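PDB 5CFS: aminoglycoside Nucleotidyltransferase (2")-Ia from Pseudomonas aeruginosa, which adenylates the 2''-hydroxyl group of kanamycin, gentamicin, tobramycin and related aminoglycosides, giving the bacterium resistance to these antibiotics. Local coordinates for residues L80-L85 and L92-P97. Numbering follows the deposited sequence.
With MN (manganese (II) ion), chain C; TOY (tobramycin), chain D.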
loop_
_atom_site.group_PDB
_atom_site.type_symbol
_atom_site.label_atom_id
_atom_site.label_comp_id
_atom_site.label_asym_id
_atom_site.label_seq_id
_atom_site.Cartn_x
_atom_site.Cartn_y
_atom_site.Cartn_z
ATOM N N LEU A 80 3.734 -2.833 14.794
ATOM C CA LEU A 80 4.142 -3.987 14.005
ATOM C C LEU A 80 5.627 -3.886 13.704
ATOM O O LEU A 80 6.232 -2.832 13.881
ATOM C CB LEU A 80 3.337 -4.052 12.706
ATOM C CG LEU A 80 1.838 -3.786 12.873
ATOM C CD1 LEU A 80 1.163 -3.556 11.534
ATOM C CD2 LEU A 80 1.208 -4.958 13.593
ATOM N N ASP A 81 6.222 -4.978 13.236
ATOM C CA ASP A 81 7.635 -4.963 12.896
ATOM C C ASP A 81 7.941 -3.948 11.794
ATOM O O ASP A 81 9.035 -3.386 11.747
ATOM C CB ASP A 81 8.091 -6.360 12.462
ATOM N N TYR A 82 6.962 -3.699 10.924
ATOM C CA TYR A 82 7.169 -2.857 9.750
ATOM C C TYR A 82 6.462 -1.512 9.840
ATOM O O TYR A 82 6.661 -0.669 8.979
ATOM C CB TYR A 82 6.682 -3.575 8.490
ATOM C CG TYR A 82 5.214 -3.917 8.537
ATOM C CD1 TYR A 82 4.251 -2.973 8.226
ATOM C CD2 TYR A 82 4.790 -5.184 8.913
ATOM C CE1 TYR A 82 2.917 -3.273 8.289
ATOM C CE2 TYR A 82 3.452 -5.498 8.968
ATOM C CZ TYR A 82 2.520 -4.539 8.653
ATOM O OH TYR A 82 1.189 -4.868 8.717
ATOM N N GLY A 83 5.635 -1.313 10.858
ATOM C CA GLY A 83 4.838 -0.104 10.939
ATOM C C GLY A 83 3.860 -0.155 12.091
ATOM O O GLY A 83 4.234 -0.514 13.217
ATOM N N PHE A 84 2.612 0.225 11.829
ATOM C CA PHE A 84 1.610 0.191 12.883
ATOM C C PHE A 84 0.211 -0.000 12.343
ATOM O O PHE A 84 -0.072 0.197 11.164
ATOM C CB PHE A 84 1.673 1.464 13.737
ATOM C CG PHE A 84 1.111 2.697 13.069
ATOM C CD1 PHE A 84 -0.232 3.023 13.200
ATOM C CD2 PHE A 84 1.930 3.546 12.343
ATOM C CE1 PHE A 84 -0.746 4.161 12.602
ATOM C CE2 PHE A 84 1.417 4.691 11.750
ATOM C CZ PHE A 84 0.084 4.997 11.882
ATOM N N LEU A 85 -0.652 -0.413 13.256
ATOM C CA LEU A 85 -2.018 -0.760 12.961
ATOM C C LEU A 85 -2.927 0.269 13.630
ATOM O O LEU A 85 -2.772 0.542 14.819
ATOM C CB LEU A 85 -2.273 -2.171 13.477
ATOM C CG LEU A 85 -3.512 -2.920 13.048
ATOM C CD1 LEU A 85 -3.229 -4.426 13.084
ATOM C CD2 LEU A 85 -4.654 -2.570 13.982
ATOM N N LEU A 92 -9.847 -1.113 9.536
ATOM C CA LEU A 92 -8.439 -1.230 9.902
ATOM C C LEU A 92 -7.538 -0.525 8.895
ATOM O O LEU A 92 -7.712 -0.663 7.688
ATOM C CB LEU A 92 -8.038 -2.701 10.008
ATOM C CG LEU A 92 -8.760 -3.496 11.096
ATOM C CD1 LEU A 92 -8.462 -4.976 10.945
ATOM C CD2 LEU A 92 -8.354 -3.000 12.472
ATOM N N LEU A 93 -6.588 0.239 9.420
ATOM C CA LEU A 93 -5.554 0.908 8.636
ATOM C C LEU A 93 -4.208 0.269 8.938
ATOM O O LEU A 93 -3.752 0.265 10.079
ATOM C CB LEU A 93 -5.479 2.399 8.941
ATOM C CG LEU A 93 -6.707 3.284 8.790
ATOM C CD1 LEU A 93 -6.245 4.735 8.891
ATOM C CD2 LEU A 93 -7.421 3.036 7.486
ATOM N N ASP A 94 -3.573 -0.240 7.895
ATOM C CA ASP A 94 -2.321 -0.970 8.006
ATOM C C ASP A 94 -1.210 -0.074 7.457
ATOM O O ASP A 94 -1.070 0.069 6.246
ATOM C CB ASP A 94 -2.469 -2.276 7.228
ATOM C CG ASP A 94 -1.256 -3.157 7.300
ATOM O OD1 ASP A 94 -0.276 -2.818 7.994
ATOM O OD2 ASP A 94 -1.311 -4.229 6.664
ATOM N N CYS A 95 -0.451 0.554 8.353
ATOM C CA CYS A 95 0.405 1.679 7.980
ATOM C C CYS A 95 1.898 1.353 8.030
ATOM O O CYS A 95 2.394 0.825 9.025
ATOM C CB CYS A 95 0.120 2.867 8.898
ATOM S SG CYS A 95 -1.609 3.360 8.913
ATOM N N GLU A 96 2.605 1.683 6.954
ATOM C CA GLU A 96 4.051 1.486 6.877
ATOM C C GLU A 96 4.769 2.791 6.548
ATOM O O GLU A 96 4.352 3.523 5.657
ATOM C CB GLU A 96 4.386 0.428 5.820
ATOM C CG GLU A 96 5.874 0.118 5.718
ATOM C CD GLU A 96 6.191 -1.013 4.754
ATOM O OE1 GLU A 96 5.421 -1.200 3.785
ATOM O OE2 GLU A 96 7.215 -1.715 4.982
ATOM N N PRO A 97 5.872 3.086 7.252
ATOM C CA PRO A 97 6.618 4.293 6.897
ATOM C C PRO A 97 7.411 4.148 5.602
ATOM O O PRO A 97 7.830 3.045 5.224
ATOM C CB PRO A 97 7.564 4.481 8.084
ATOM C CG PRO A 97 7.777 3.115 8.603
ATOM C CD PRO A 97 6.478 2.391 8.395
HETATM MN MN MN C . -2.883 -5.085 5.256
HETATM C C11 TOY D . 6.990 -6.559 3.937
HETATM O O11 TOY D . 6.018 -6.055 4.819
HETATM C C21 TOY D . 7.633 -7.767 4.610
HETATM N N21 TOY D . 6.614 -8.759 4.987
HETATM C C31 TOY D . 8.424 -7.271 5.816
HETATM C C41 TOY D . 9.444 -6.215 5.424
HETATM O O41 TOY D . 10.104 -5.713 6.587
HETATM C C51 TOY D . 8.739 -5.067 4.715
HETATM O O51 TOY D . 7.941 -5.555 3.618
HETATM C C61 TOY D . 9.738 -4.078 4.150
HETATM N N61 TOY D . 9.142 -2.990 3.379
HETATM C C12 TOY D . 2.214 -4.442 4.963
HETATM N N12 TOY D . 0.837 -3.975 4.739
HETATM C C22 TOY D . 3.158 -3.849 3.922
HETATM C C32 TOY D . 4.602 -4.269 4.211
HETATM N N32 TOY D . 5.487 -3.761 3.153
HETATM C C42 TOY D . 4.715 -5.791 4.273
HETATM C C52 TOY D . 3.713 -6.427 5.224
HETATM O O52 TOY D . 3.788 -7.843 5.078
HETATM C C62 TOY D . 2.310 -5.959 4.880
HETATM O O62 TOY D . 1.411 -6.539 5.836
HETATM C C13 TOY D . 0.884 -7.790 5.492
HETATM C C23 TOY D . -0.629 -7.649 5.400
HETATM O O23 TOY D . -0.955 -6.614 4.480
HETATM C C33 TOY D . -1.208 -7.315 6.773
HETATM N N33 TOY D . -2.673 -7.182 6.703
HETATM C C43 TOY D . -0.791 -8.418 7.738
HETATM O O43 TOY D . -1.304 -8.124 9.030
HETATM C C53 TOY D . 0.734 -8.458 7.775
HETATM O O53 TOY D . 1.246 -8.751 6.465
HETATM C C63 TOY D . 1.278 -9.523 8.692
HETATM O O63 TOY D . 2.699 -9.562 8.638
HETATM O O HOH W 1 9.043 -0.853 6.683
#
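Tyr82 reaches across to Asp94 and gives its phenol hydrogen to the carboxylate, with Tyr82 OH 2.6 Å from Asp94 OD1. The oxygen is met on its syn side, 20° out of the carboxylate plane. OD1 also lies at the edge of the tyrosine ring, in its plane, and the two flat groups are turned 50° apart. One ring face carries tobramycin, with C52 above the rim; CB of Leu80 lies over the rim of the opposite face. Asp94 has CG anti to its backbone N (chi1 -178°), which sends the carboxylate to the manganese. Its OD2 binds the metal at 2.3 Å and accepts a hydrogen bond from tobramycin N12. Asp94 joins Asp52 and Asp54 in the metal site of this nucleotidyltransferase. Glu96 extends past the tyrosine, crossing it at about a right angle. Its OE1 accepts a hydrogen bond from tobramycin N32, 2.6 Å away, and its OE2 accepts one from N61.

Behind the Asp94 side of the sheet, CB of Cys95 sits over the Phe84 ring, 3.7 Å from its centroid, in a CH-pi contact. These two residues are a hydrogen-bonded pair of the antiparallel hairpin 84-88/91-101. Phe84 N to Cys95 O and Cys95 N to Phe84 O are both 2.9 Å. Helix 62-71 packs against both side chains.

The tyrosine bond on OD1 should help orient the Asp94 carboxylate, while OD2 joins metal and antibiotic. The carboxylate of Glu96 probably favours protonated N32 and N61.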